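Local coordinates for protein 15-O-acetyltransferase (Fusarium sporotrichioides, PDB 3FOT) that acetylates the 15-hydroxyl of trichothecene intermediates such as 15-deacetylcalonectrin on the fungal pathway to T-2 toxin, as a coenzyme A-dependent acyltransferase of the BAHD superfamily, at residues A56-N61 / D175-I180; M77-L82 / G123-Q128; I441-I446 / D481-A486; P474-R479 / A496-A501. All coordinates share one frame; numbering follows the deposited sequence.

Contact 1 of 4, residues A56-N61 / D175-I180; sequences ATSLRN and DATVEI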
loop_
_atom_site.group_PDB
_atom_site.type_symbol
_atom_site.label_atom_id
_atom_site.label_comp_id
_atom_site.label_asym_id
_atom_site.label_seq_id
_atom_site.Cartn_x
_atom_site.Cartn_y
_atom_site.Cartn_z
ATOM N N ALA A 56 2.710 1.740 10.065
ATOM C CA ALA A 56 3.168 2.141 11.388
ATOM C C ALA A 56 2.140 3.100 11.946
ATOM O O ALA A 56 1.870 4.162 11.335
ATOM C CB ALA A 56 4.572 2.806 11.304
ATOM N N THR A 57 1.512 2.715 13.055
ATOM C CA THR A 57 0.516 3.584 13.678
ATOM C C THR A 57 1.080 4.011 15.036
ATOM O O THR A 57 1.626 3.194 15.766
ATOM C CB THR A 57 -0.899 2.938 13.793
ATOM O OG1 THR A 57 -0.858 1.775 14.637
ATOM C CG2 THR A 57 -1.477 2.544 12.406
ATOM N N SER A 58 1.002 5.289 15.361
ATOM C CA SER A 58 1.389 5.745 16.680
ATOM C C SER A 58 0.110 6.127 17.395
ATOM O O SER A 58 -0.653 6.942 16.888
ATOM C CB SER A 58 2.291 6.977 16.586
ATOM O OG SER A 58 2.882 7.243 17.825
ATOM N N LEU A 59 -0.100 5.545 18.565
ATOM C CA LEU A 59 -1.333 5.748 19.309
ATOM C C LEU A 59 -0.979 6.413 20.635
ATOM O O LEU A 59 0.160 6.314 21.121
ATOM C CB LEU A 59 -2.040 4.418 19.569
ATOM C CG LEU A 59 -2.259 3.401 18.434
ATOM C CD1 LEU A 59 -2.986 2.186 18.999
ATOM C CD2 LEU A 59 -3.045 3.976 17.289
ATOM N N ARG A 60 -1.945 7.107 21.210
ATOM C CA ARG A 60 -1.753 7.698 22.533
ATOM C C ARG A 60 -2.847 7.180 23.469
ATOM O O ARG A 60 -4.015 7.129 23.099
ATOM C CB ARG A 60 -1.803 9.218 22.453
ATOM C CG ARG A 60 -1.499 9.889 23.777
ATOM C CD ARG A 60 -1.222 11.398 23.659
ATOM N NE ARG A 60 -0.262 11.752 22.602
ATOM C CZ ARG A 60 1.068 11.744 22.715
ATOM N NH1 ARG A 60 1.664 11.400 23.852
ATOM N NH2 ARG A 60 1.817 12.100 21.677
ATOM N N ASN A 61 -2.461 6.826 24.688
ATOM C CA ASN A 61 -3.403 6.418 25.697
ATOM C C ASN A 61 -4.216 7.627 26.174
ATOM O O ASN A 61 -3.692 8.496 26.891
ATOM C CB ASN A 61 -2.690 5.751 26.877
ATOM C CG ASN A 61 -3.663 5.364 27.988
ATOM O OD1 ASN A 61 -4.879 5.472 27.811
ATOM N ND2 ASN A 61 -3.136 4.863 29.105
ATOM N N ASP A 175 -1.628 9.289 28.566
ATOM C CA ASP A 175 -0.933 10.035 27.502
ATOM C C ASP A 175 0.383 9.473 26.991
ATOM O O ASP A 175 1.050 10.108 26.184
ATOM C CB ASP A 175 -0.823 11.519 27.850
ATOM C CG ASP A 175 -2.182 12.117 28.103
ATOM O OD1 ASP A 175 -3.059 12.003 27.204
ATOM O OD2 ASP A 175 -2.403 12.624 29.222
ATOM N N ALA A 176 0.724 8.265 27.435
ATOM C CA ALA A 176 1.861 7.552 26.874
ATOM C C ALA A 176 1.494 7.037 25.480
ATOM O O ALA A 176 0.322 6.825 25.169
ATOM C CB ALA A 176 2.241 6.397 27.755
ATOM N N THR A 177 2.529 6.861 24.667
ATOM C CA THR A 177 2.413 6.375 23.295
ATOM C C THR A 177 2.456 4.853 23.299
ATOM O O THR A 177 3.244 4.242 24.029
ATOM C CB THR A 177 3.608 6.949 22.499
ATOM O OG1 THR A 177 3.385 8.362 22.352
ATOM C CG2 THR A 177 3.780 6.302 21.139
ATOM N N VAL A 178 1.587 4.235 22.505
ATOM C CA VAL A 178 1.731 2.827 22.152
ATOM C C VAL A 178 1.875 2.839 20.626
ATOM O O VAL A 178 1.048 3.444 19.946
ATOM C CB VAL A 178 0.500 1.985 22.520
ATOM C CG1 VAL A 178 0.661 0.560 21.992
ATOM C CG2 VAL A 178 0.292 1.935 24.045
ATOM N N GLU A 179 2.914 2.193 20.103
ATOM C CA GLU A 179 3.097 2.135 18.649
ATOM C C GLU A 179 2.656 0.752 18.189
ATOM O O GLU A 179 2.884 -0.236 18.883
ATOM C CB GLU A 179 4.577 2.343 18.296
ATOM C CG GLU A 179 5.149 3.683 18.763
ATOM C CD GLU A 179 5.358 4.698 17.626
ATOM O OE1 GLU A 179 5.649 4.310 16.466
ATOM O OE2 GLU A 179 5.273 5.911 17.898
ATOM N N ILE A 180 2.030 0.677 17.017
ATOM C CA ILE A 180 1.776 -0.639 16.439
ATOM C C ILE A 180 2.383 -0.651 15.040
ATOM O O ILE A 180 2.106 0.242 14.244
ATOM C CB ILE A 180 0.262 -0.953 16.346
ATOM C CG1 ILE A 180 -0.423 -0.781 17.709
ATOM C CG2 ILE A 180 0.050 -2.355 15.786
ATOM C CD1 ILE A 180 -1.949 -1.079 17.681
#
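Ser58 and Glu179 face each other across two antiparallel strands, and their side chains close over the gap. The serine hydroxyl stands anti to its own backbone N (chi1 -168°), and OG donates a hydrogen bond to Glu179 OE2 at 2.7 Å, coming in from above the carboxylate plane. The glutamate chain bends at chi2 (-106°), which sets CD on the serine's side, and its other oxygen, OE1, takes the backbone N-H of Ala134. On the same face Thr177 rests its methyl CG2 against Ser58 OG. Next along, Arg60 bends at chi3 and turns its guanidinium edge to the loop that leads into the partner strand, where NH1 donates to the backbone Asp175 O at 2.7 Å, nearly in the guanidinium plane. NE of the same arginine is salt-bridged to Glu463 on the strand at the other side.

The two strands are the central pair of the six-stranded mixed sheet of this BAHD acyltransferase, which strands 449-452 and 457-469 complete. Thr57–Ile180 and Leu59–Val178 are the hydrogen-bonded pairs; Ser58–Glu179 and Arg60–Thr177 are non-hydrogen-bonded.

The opposite face, bearing Thr57, Leu59, Val178 and Ile180, is buried and mostly apolar. Leu59 and Ile180 cross obliquely and touch through their CD1 methyls, 3.7 Å apart. The Thr57 and Ile180 side chains stand next to each other and project in the same direction, with Thr57 OG1 3.4 Å from Ile180 CB and in a weak bond to Ile180 O. Past the last bridge, Asn61 N meets Ala176 O at 2.8 Å and Asp175 N returns a bond to Asn61 O, while the Asn61 amide turns to Ala63 N.

Contact 2 of 4, residues M77-L82 / G123-Q128; sequences MFELAL and GCIHVQ. With SO4 (sulfate ion), chain J.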
loop_
_atom_site.group_PDB
_atom_site.type_symbol
_atom_site.label_atom_id
_atom_site.label_comp_id
_atom_site.label_asym_id
_atom_site.label_seq_id
_atom_site.Cartn_x
_atom_site.Cartn_y
_atom_site.Cartn_z
ATOM N N MET A 77 -6.299 -8.598 23.860
ATOM C CA MET A 77 -7.446 -7.973 23.162
ATOM C C MET A 77 -7.284 -8.037 21.631
ATOM O O MET A 77 -8.246 -8.290 20.895
ATOM C CB MET A 77 -7.601 -6.512 23.610
ATOM C CG MET A 77 -7.934 -6.319 25.114
ATOM S SD MET A 77 -7.654 -4.577 25.517
ATOM C CE MET A 77 -7.097 -4.621 27.184
ATOM N N PHE A 78 -6.066 -7.823 21.148
ATOM C CA PHE A 78 -5.840 -7.857 19.688
ATOM C C PHE A 78 -5.875 -9.278 19.137
ATOM O O PHE A 78 -6.189 -9.499 17.975
ATOM C CB PHE A 78 -4.541 -7.145 19.326
ATOM C CG PHE A 78 -4.734 -5.680 19.091
ATOM C CD1 PHE A 78 -5.337 -5.223 17.913
ATOM C CD2 PHE A 78 -4.362 -4.761 20.046
ATOM C CE1 PHE A 78 -5.542 -3.844 17.708
ATOM C CE2 PHE A 78 -4.562 -3.391 19.865
ATOM C CZ PHE A 78 -5.137 -2.929 18.697
ATOM N N GLU A 79 -5.555 -10.254 19.974
ATOM C CA GLU A 79 -5.712 -11.654 19.560
ATOM C C GLU A 79 -7.193 -11.950 19.326
ATOM O O GLU A 79 -7.575 -12.568 18.324
ATOM C CB GLU A 79 -5.142 -12.593 20.623
ATOM C CG GLU A 79 -3.608 -12.644 20.658
ATOM C CD GLU A 79 -3.139 -13.402 21.891
ATOM O OE1 GLU A 79 -3.996 -13.993 22.578
ATOM O OE2 GLU A 79 -1.931 -13.417 22.182
ATOM N N LEU A 80 -8.027 -11.495 20.251
ATOM C CA LEU A 80 -9.485 -11.653 20.155
ATOM C C LEU A 80 -10.044 -10.922 18.917
ATOM O O LEU A 80 -10.802 -11.496 18.140
ATOM C CB LEU A 80 -10.142 -11.165 21.451
ATOM C CG LEU A 80 -9.846 -12.071 22.658
ATOM C CD1 LEU A 80 -10.294 -11.381 23.939
ATOM C CD2 LEU A 80 -10.540 -13.416 22.512
ATOM N N ALA A 81 -9.636 -9.670 18.727
ATOM C CA ALA A 81 -9.984 -8.898 17.557
ATOM C C ALA A 81 -9.541 -9.581 16.262
ATOM O O ALA A 81 -10.271 -9.566 15.276
ATOM C CB ALA A 81 -9.376 -7.480 17.659
ATOM N N LEU A 82 -8.341 -10.148 16.250
ATOM C CA LEU A 82 -7.806 -10.755 15.027
ATOM C C LEU A 82 -8.612 -12.002 14.636
ATOM O O LEU A 82 -8.857 -12.288 13.443
ATOM C CB LEU A 82 -6.338 -11.126 15.227
ATOM C CG LEU A 82 -5.631 -11.744 14.025
ATOM C CD1 LEU A 82 -5.669 -10.841 12.762
ATOM C CD2 LEU A 82 -4.190 -12.031 14.424
ATOM N N GLY A 123 0.079 -16.335 17.644
ATOM C CA GLY A 123 1.303 -16.325 16.851
ATOM C C GLY A 123 1.521 -15.070 16.019
ATOM O O GLY A 123 2.649 -14.808 15.589
ATOM N N CYS A 124 0.442 -14.306 15.787
ATOM C CA CYS A 124 0.505 -13.119 14.949
ATOM C C CYS A 124 0.631 -11.801 15.717
ATOM O O CYS A 124 0.796 -10.752 15.094
ATOM C CB CYS A 124 -0.756 -13.006 14.085
ATOM S SG CYS A 124 -0.906 -14.280 12.838
ATOM N N ILE A 125 0.538 -11.845 17.042
ATOM C CA ILE A 125 0.548 -10.602 17.817
ATOM C C ILE A 125 1.716 -10.657 18.782
ATOM O O ILE A 125 1.837 -11.610 19.551
ATOM C CB ILE A 125 -0.755 -10.410 18.636
ATOM C CG1 ILE A 125 -2.020 -10.570 17.775
ATOM C CG2 ILE A 125 -0.733 -9.068 19.381
ATOM C CD1 ILE A 125 -2.240 -9.506 16.753
ATOM N N HIS A 126 2.566 -9.633 18.717
ATOM C CA HIS A 126 3.813 -9.589 19.481
ATOM C C HIS A 126 3.917 -8.294 20.251
ATOM O O HIS A 126 3.409 -7.270 19.815
ATOM C CB HIS A 126 4.975 -9.701 18.504
ATOM C CG HIS A 126 4.852 -10.888 17.606
ATOM N ND1 HIS A 126 5.004 -12.175 18.069
ATOM C CD2 HIS A 126 4.511 -10.992 16.302
ATOM C CE1 HIS A 126 4.785 -13.023 17.078
ATOM N NE2 HIS A 126 4.497 -12.332 15.993
ATOM N N VAL A 127 4.597 -8.327 21.391
ATOM C CA VAL A 127 4.782 -7.101 22.153
ATOM C C VAL A 127 6.240 -6.907 22.573
ATOM O O VAL A 127 7.011 -7.890 22.714
ATOM C CB VAL A 127 3.894 -7.052 23.428
ATOM C CG1 VAL A 127 2.441 -7.324 23.102
ATOM C CG2 VAL A 127 4.418 -8.013 24.498
ATOM N N GLN A 128 6.616 -5.648 22.759
ATOM C CA GLN A 128 7.958 -5.315 23.237
ATOM C C GLN A 128 7.897 -4.077 24.114
ATOM O O GLN A 128 7.483 -3.028 23.649
ATOM C CB GLN A 128 8.905 -4.974 22.081
ATOM C CG GLN A 128 9.148 -6.022 21.029
ATOM C CD GLN A 128 10.228 -5.593 20.039
ATOM O OE1 GLN A 128 11.022 -4.682 20.315
ATOM N NE2 GLN A 128 10.262 -6.251 18.881
HETATM S S SO4 J . 5.601 -12.346 21.682
HETATM O O1 SO4 J . 5.103 -11.082 22.280
HETATM O O2 SO4 J . 6.233 -13.139 22.752
HETATM O O3 SO4 J . 4.541 -13.133 21.053
HETATM O O4 SO4 J . 6.607 -12.087 20.646
#
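Ile125 carries this contact, its side chain lying against Phe78, Glu79 and Leu82 of helix 71-88. Its CD1 lies 3.9 Å from Leu82 CD2 and 4.2 Å from Phe78 CB, and its CG1 meets the aliphatic CG of Glu79 at 3.9 Å. The Leu82 and Ile125 side chains run antiparallel as they pass. The leucine's CG stands anti to the backbone N (chi1 -179°), and from it CD2 also meets Cys124 CB, at 3.6 Å the closest approach between the two segments.

No hydrogen bond joins the segments, so the fit is one of methyls and methylenes. Polar groups lie at its margin: Lys75, one turn earlier on the helix, makes a salt bridge to Glu79 OE2 and donates to Ile125 O, tying the helix to the start of the strand. Farther out, His126 points away from the helix, and its ND1 holds a sulfate, probably from the crystallisation liquor, at 3.0 Å from O4; Val127 N binds O1 of the same ion.

Strand 125-129 is an edge strand of the mixed sheet, parallel to 158-163, whose Leu159 packs on both Phe78 and Ile125. Helix 71-88 covers this end of the sheet, with helix 191-205 against Met77, Ala81 and Leu82.

Contact 3 of 4, residues I441-I446 / D481-A486; sequences INERFI and DSWRDA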
loop_
_atom_site.group_PDB
_atom_site.type_symbol
_atom_site.label_atom_id
_atom_site.label_comp_id
_atom_site.label_asym_id
_atom_site.label_seq_id
_atom_site.Cartn_x
_atom_site.Cartn_y
_atom_site.Cartn_z
ATOM N N ILE A 441 -6.672 9.396 1.382
ATOM C CA ILE A 441 -7.057 9.865 2.712
ATOM C C ILE A 441 -7.330 8.688 3.649
ATOM O O ILE A 441 -8.237 7.902 3.408
ATOM C CB ILE A 441 -8.288 10.772 2.588
ATOM C CG1 ILE A 441 -7.919 11.995 1.728
ATOM C CG2 ILE A 441 -8.831 11.160 3.968
ATOM C CD1 ILE A 441 -9.092 12.883 1.368
ATOM N N ASN A 442 -6.541 8.585 4.715
ATOM C CA ASN A 442 -6.575 7.413 5.573
ATOM C C ASN A 442 -7.869 7.296 6.380
ATOM O O ASN A 442 -8.184 6.220 6.866
ATOM C CB ASN A 442 -5.340 7.367 6.483
ATOM C CG ASN A 442 -4.115 6.835 5.785
ATOM O OD1 ASN A 442 -3.015 7.435 5.832
ATOM N ND2 ASN A 442 -4.266 5.693 5.170
ATOM N N GLU A 443 -8.630 8.396 6.494
ATOM C CA GLU A 443 -9.925 8.357 7.193
ATOM C C GLU A 443 -10.957 7.467 6.497
ATOM O O GLU A 443 -11.946 7.039 7.120
ATOM C CB GLU A 443 -10.478 9.783 7.363
ATOM C CG GLU A 443 -9.890 10.509 8.589
ATOM C CD GLU A 443 -8.588 11.272 8.303
ATOM O OE1 GLU A 443 -7.999 11.137 7.193
ATOM O OE2 GLU A 443 -8.175 12.044 9.197
ATOM N N ARG A 444 -10.746 7.222 5.199
ATOM C CA ARG A 444 -11.584 6.300 4.462
ATOM C C ARG A 444 -11.574 4.926 5.100
ATOM O O ARG A 444 -12.543 4.197 4.993
ATOM C CB ARG A 444 -11.126 6.191 2.996
ATOM C CG ARG A 444 -11.220 7.480 2.204
ATOM C CD ARG A 444 -10.924 7.202 0.723
ATOM N NE ARG A 444 -9.492 6.980 0.534
ATOM C CZ ARG A 444 -8.935 6.341 -0.496
ATOM N NH1 ARG A 444 -9.681 5.796 -1.455
ATOM N NH2 ARG A 444 -7.616 6.212 -0.528
ATOM N N PHE A 445 -10.471 4.570 5.761
ATOM C CA PHE A 445 -10.242 3.189 6.172
ATOM C C PHE A 445 -10.014 2.950 7.657
ATOM O O PHE A 445 -10.307 1.863 8.143
ATOM C CB PHE A 445 -9.022 2.654 5.426
ATOM C CG PHE A 445 -9.051 2.940 3.957
ATOM C CD1 PHE A 445 -10.135 2.548 3.191
ATOM C CD2 PHE A 445 -7.997 3.617 3.354
ATOM C CE1 PHE A 445 -10.177 2.811 1.822
ATOM C CE2 PHE A 445 -8.027 3.892 1.973
ATOM C CZ PHE A 445 -9.125 3.478 1.220
ATOM N N ILE A 446 -9.453 3.936 8.354
ATOM C CA ILE A 446 -8.972 3.736 9.744
ATOM C C ILE A 446 -9.616 4.806 10.617
ATOM O O ILE A 446 -9.623 5.973 10.245
ATOM C CB ILE A 446 -7.429 3.819 9.804
ATOM C CG1 ILE A 446 -6.831 2.674 8.972
ATOM C CG2 ILE A 446 -6.900 3.795 11.246
ATOM C CD1 ILE A 446 -5.340 2.823 8.691
ATOM N N ASP A 481 -0.090 10.284 1.361
ATOM C CA ASP A 481 -1.421 10.095 1.936
ATOM C C ASP A 481 -1.787 11.226 2.873
ATOM O O ASP A 481 -1.080 12.237 2.927
ATOM C CB ASP A 481 -1.645 8.704 2.522
ATOM C CG ASP A 481 -0.665 8.347 3.574
ATOM O OD1 ASP A 481 0.026 9.259 4.086
ATOM O OD2 ASP A 481 -0.629 7.123 3.900
ATOM N N SER A 482 -2.876 11.052 3.598
ATOM C CA SER A 482 -3.386 12.101 4.445
ATOM C C SER A 482 -3.968 11.507 5.703
ATOM O O SER A 482 -4.593 10.449 5.657
ATOM C CB SER A 482 -4.493 12.868 3.720
ATOM O OG SER A 482 -4.927 13.940 4.542
ATOM N N TRP A 483 -3.772 12.205 6.817
ATOM C CA TRP A 483 -4.441 11.829 8.071
ATOM C C TRP A 483 -4.673 13.072 8.893
ATOM O O TRP A 483 -3.762 13.885 9.017
ATOM C CB TRP A 483 -3.544 10.880 8.813
ATOM C CG TRP A 483 -4.045 10.339 10.108
ATOM C CD1 TRP A 483 -3.481 10.517 11.331
ATOM C CD2 TRP A 483 -5.174 9.489 10.296
ATOM N NE1 TRP A 483 -4.211 9.831 12.294
ATOM C CE2 TRP A 483 -5.255 9.198 11.681
ATOM C CE3 TRP A 483 -6.143 8.955 9.434
ATOM C CZ2 TRP A 483 -6.249 8.379 12.222
ATOM C CZ3 TRP A 483 -7.146 8.136 9.982
ATOM C CH2 TRP A 483 -7.177 7.854 11.367
ATOM N N ARG A 484 -5.892 13.237 9.426
ATOM C CA ARG A 484 -6.210 14.418 10.277
ATOM C C ARG A 484 -5.842 15.719 9.539
ATOM O O ARG A 484 -5.286 16.678 10.137
ATOM C CB ARG A 484 -5.501 14.349 11.622
ATOM C CG ARG A 484 -6.000 13.173 12.470
ATOM C CD ARG A 484 -5.190 13.078 13.727
ATOM N NE ARG A 484 -5.664 11.993 14.582
ATOM C CZ ARG A 484 -6.675 12.098 15.457
ATOM N NH1 ARG A 484 -7.013 11.043 16.190
ATOM N NH2 ARG A 484 -7.330 13.255 15.627
ATOM N N ASP A 485 -6.190 15.723 8.252
ATOM C CA ASP A 485 -6.005 16.861 7.316
ATOM C C ASP A 485 -4.553 17.234 7.035
ATOM O O ASP A 485 -4.291 18.310 6.481
ATOM C CB ASP A 485 -6.736 18.116 7.798
ATOM C CG ASP A 485 -8.227 18.035 7.602
ATOM O OD1 ASP A 485 -8.686 17.493 6.568
ATOM O OD2 ASP A 485 -8.927 18.559 8.482
ATOM N N ALA A 486 -3.616 16.374 7.414
ATOM C CA ALA A 486 -2.211 16.613 7.122
ATOM C C ALA A 486 -1.727 15.604 6.095
ATOM O O ALA A 486 -1.913 14.400 6.284
ATOM C CB ALA A 486 -1.375 16.517 8.394
HETATM O O HOH W 1 -7.023 13.515 6.319
#
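The indole of Trp483 lies under the carboxylate of Glu443 and against the loop that follows strand 435-441. On one face, displaced toward the rim, are Glu443 OE2, 3.6 Å above the plane, and CG of Arg484. At the edge, in the ring plane, Ile446 O comes to 3.3 Å from CH2, and Glu443 N is there too. Asn442 CB approaches CE3 obliquely at 3.4 Å. The Glu443 carboxylate is tilted 31° from the indole, and a bend at chi2 (88°) turns CD back toward the tryptophan. A second flat pair lies within 441-446, where the Arg444 guanidinium carries Phe445 CZ over its centre.

Ile441 and Ser482 form a parallel bridge, the last before the two strands part. Asn442 N still reaches Ser482 O at 2.9 Å; then residues 442-444 curl into a 3-10 turn, while the other segment reverses in a type I' beta turn, Trp483 to Ala486, making the hairpin to strand 486-494.

Glu443 binds the turn. OE2 accepts Arg484 N at 2.6 Å on its syn lone pair and bonds His448 NE2 as well, while OE1 accepts a hydrogen bond from a water that also contacts Ser482 OG and accepts from Asp485 N. With a backbone N-H, an imidazole and a water around it, the carboxylate is probably stabilised as the anion, which would tie the turn to the loop.

Contact 4 of 4, residues P474-R479 / A496-A501; sequences PYLAIR and ANYTEA. With SO4 (sulfate ion), chain I.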
loop_
_atom_site.group_PDB
_atom_site.type_symbol
_atom_site.label_atom_id
_atom_site.label_comp_id
_atom_site.label_asym_id
_atom_site.label_seq_id
_atom_site.Cartn_x
_atom_site.Cartn_y
_atom_site.Cartn_z
ATOM N N PRO A 474 15.553 0.072 -8.157
ATOM C CA PRO A 474 16.354 1.275 -8.017
ATOM C C PRO A 474 15.658 2.594 -8.371
ATOM O O PRO A 474 16.332 3.543 -8.723
ATOM C CB PRO A 474 17.517 1.012 -8.976
ATOM C CG PRO A 474 16.871 0.254 -10.087
ATOM C CD PRO A 474 15.818 -0.616 -9.437
ATOM N N TYR A 475 14.328 2.661 -8.286
ATOM C CA TYR A 475 13.655 3.959 -8.485
ATOM C C TYR A 475 13.162 4.484 -7.144
ATOM O O TYR A 475 12.981 3.719 -6.198
ATOM C CB TYR A 475 12.492 3.892 -9.491
ATOM C CG TYR A 475 11.428 2.884 -9.163
ATOM C CD1 TYR A 475 10.302 3.235 -8.406
ATOM C CD2 TYR A 475 11.527 1.572 -9.624
ATOM C CE1 TYR A 475 9.312 2.307 -8.131
ATOM C CE2 TYR A 475 10.562 0.640 -9.332
ATOM C CZ TYR A 475 9.461 1.001 -8.581
ATOM O OH TYR A 475 8.494 0.060 -8.315
ATOM N N LEU A 476 12.965 5.792 -7.072
ATOM C CA LEU A 476 12.426 6.404 -5.872
ATOM C C LEU A 476 10.935 6.202 -5.953
ATOM O O LEU A 476 10.313 6.570 -6.950
ATOM C CB LEU A 476 12.758 7.900 -5.830
ATOM C CG LEU A 476 14.243 8.254 -5.718
ATOM C CD1 LEU A 476 14.393 9.746 -5.667
ATOM C CD2 LEU A 476 14.914 7.612 -4.491
ATOM N N ALA A 477 10.363 5.574 -4.927
ATOM C CA ALA A 477 8.926 5.345 -4.919
ATOM C C ALA A 477 8.332 6.326 -3.932
ATOM O O ALA A 477 8.585 6.214 -2.727
ATOM C CB ALA A 477 8.626 3.906 -4.482
ATOM N N ILE A 478 7.503 7.231 -4.441
ATOM C CA ILE A 478 7.033 8.375 -3.684
ATOM C C ILE A 478 5.568 8.194 -3.402
ATOM O O ILE A 478 4.768 8.064 -4.332
ATOM C CB ILE A 478 7.305 9.706 -4.444
ATOM C CG1 ILE A 478 8.805 9.827 -4.747
ATOM C CG2 ILE A 478 6.850 10.883 -3.597
ATOM C CD1 ILE A 478 9.125 10.759 -5.876
ATOM N N ARG A 479 5.217 8.146 -2.114
ATOM C CA ARG A 479 3.843 7.880 -1.722
ATOM C C ARG A 479 3.244 9.127 -1.057
ATOM O O ARG A 479 3.941 9.818 -0.317
ATOM C CB ARG A 479 3.783 6.715 -0.734
ATOM C CG ARG A 479 4.641 5.482 -1.112
ATOM C CD ARG A 479 4.272 4.301 -0.196
ATOM N NE ARG A 479 2.961 3.751 -0.535
ATOM C CZ ARG A 479 2.733 2.822 -1.449
ATOM N NH1 ARG A 479 1.486 2.409 -1.655
ATOM N NH2 ARG A 479 3.732 2.296 -2.150
ATOM N N ALA A 496 21.258 0.776 -1.497
ATOM C CA ALA A 496 22.336 0.489 -2.438
ATOM C C ALA A 496 22.366 1.529 -3.559
ATOM O O ALA A 496 23.427 1.792 -4.145
ATOM C CB ALA A 496 22.158 -0.878 -3.027
ATOM N N ASN A 497 21.201 2.109 -3.850
ATOM C CA ASN A 497 21.015 2.878 -5.089
ATOM C C ASN A 497 21.098 4.394 -4.912
ATOM O O ASN A 497 21.419 5.124 -5.872
ATOM C CB ASN A 497 19.692 2.491 -5.761
ATOM C CG ASN A 497 19.543 0.996 -5.953
ATOM O OD1 ASN A 497 18.499 0.434 -5.634
ATOM N ND2 ASN A 497 20.599 0.332 -6.461
ATOM N N TYR A 498 20.789 4.860 -3.702
ATOM C CA TYR A 498 20.835 6.273 -3.370
ATOM C C TYR A 498 21.373 6.480 -1.965
ATOM O O TYR A 498 21.275 5.607 -1.112
ATOM C CB TYR A 498 19.424 6.882 -3.412
ATOM C CG TYR A 498 18.743 6.692 -4.725
ATOM C CD1 TYR A 498 18.869 7.650 -5.746
ATOM C CD2 TYR A 498 17.971 5.562 -4.960
ATOM C CE1 TYR A 498 18.233 7.476 -6.967
ATOM C CE2 TYR A 498 17.328 5.380 -6.182
ATOM C CZ TYR A 498 17.462 6.335 -7.175
ATOM O OH TYR A 498 16.839 6.153 -8.390
ATOM N N THR A 499 21.914 7.663 -1.732
ATOM C CA THR A 499 22.222 8.076 -0.367
ATOM C C THR A 499 20.970 8.688 0.258
ATOM O O THR A 499 20.085 9.172 -0.458
ATOM C CB THR A 499 23.370 9.104 -0.309
ATOM O OG1 THR A 499 22.959 10.328 -0.924
ATOM C CG2 THR A 499 24.613 8.567 -1.033
ATOM N N GLU A 500 20.891 8.661 1.581
ATOM C CA GLU A 500 19.766 9.303 2.265
ATOM C C GLU A 500 19.741 10.800 1.950
ATOM O O GLU A 500 18.666 11.383 1.753
ATOM C CB GLU A 500 19.808 9.037 3.774
ATOM C CG GLU A 500 18.548 9.479 4.526
ATOM C CD GLU A 500 18.699 9.429 6.033
ATOM O OE1 GLU A 500 19.841 9.309 6.543
ATOM O OE2 GLU A 500 17.667 9.524 6.713
ATOM N N ALA A 501 20.922 11.420 1.903
ATOM C CA ALA A 501 21.019 12.848 1.615
ATOM C C ALA A 501 20.425 13.225 0.269
ATOM O O ALA A 501 19.714 14.227 0.166
ATOM C CB ALA A 501 22.454 13.319 1.686
HETATM S S SO4 I . 23.946 6.874 3.105
HETATM O O1 SO4 I . 24.595 8.179 3.220
HETATM O O2 SO4 I . 24.203 6.080 4.313
HETATM O O3 SO4 I . 22.507 7.070 2.971
HETATM O O4 SO4 I . 24.499 6.214 1.921
HETATM O O HOH W 2 14.311 7.258 -9.173
#
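Where the chain enters strand 477-483, the approach to that strand meets the turn leading into the C-terminal helix 500-516, and Tyr498 spans the gap. Its ring lies beneath Leu476: CD2 of the leucine sits 3.7 Å from the ring centroid, 11° off the normal, a CH-pi contact over the middle of the face. The phenol OH donates to Pro474 O at 2.7 Å, with that oxygen near the ring plane, and a water that accepts from Leu476 N donates a hydrogen bond to the same OH. Thus the hydroxyl both donates and accepts, and the ring is held at its tip as well as over its face. Beside it Asn497 turns OD1 against Pro474, 3.3 Å from CA, while its ND2 bonds the backbone oxygens of Gln271 and Gly273.

Thr499 then caps the helix, and Glu500 N, in its first turn, holds a sulfate oxygen, O3, at 2.7 Å; the ion is probably from the crystallisation liquor.

Val503 of helix 500-516 packs on both Leu476 and Tyr498, and Phe270 on Pro474 and Tyr498. Strand 477-483 itself runs between its antiparallel neighbour 486-494 and its parallel neighbour 435-441.

In the fold
Contacts 1 and 2 both reach the same mixed sheet: contact 2 is nested in the loop that contact 1 closes, and they touch where Ile180 CD1 packs on Phe78 CZ at 3.8 Å, their centres about 15 Å apart. Contacts 3 and 4 share strand 477-483 of the mixed sheet formed with 277-283, 435-441 and 486-494, one at each end, with centres about 25 Å apart. Contact 3 comes within about 5 Å of contact 1, nearest atoms, without touching; strand 457-469 lines both. Contact 4 is nearest the substrate site: the side chain of Tyr475 is about 10 Å from that of His414, which binds 15-deacetylcalonectrin. The other three lie away from it.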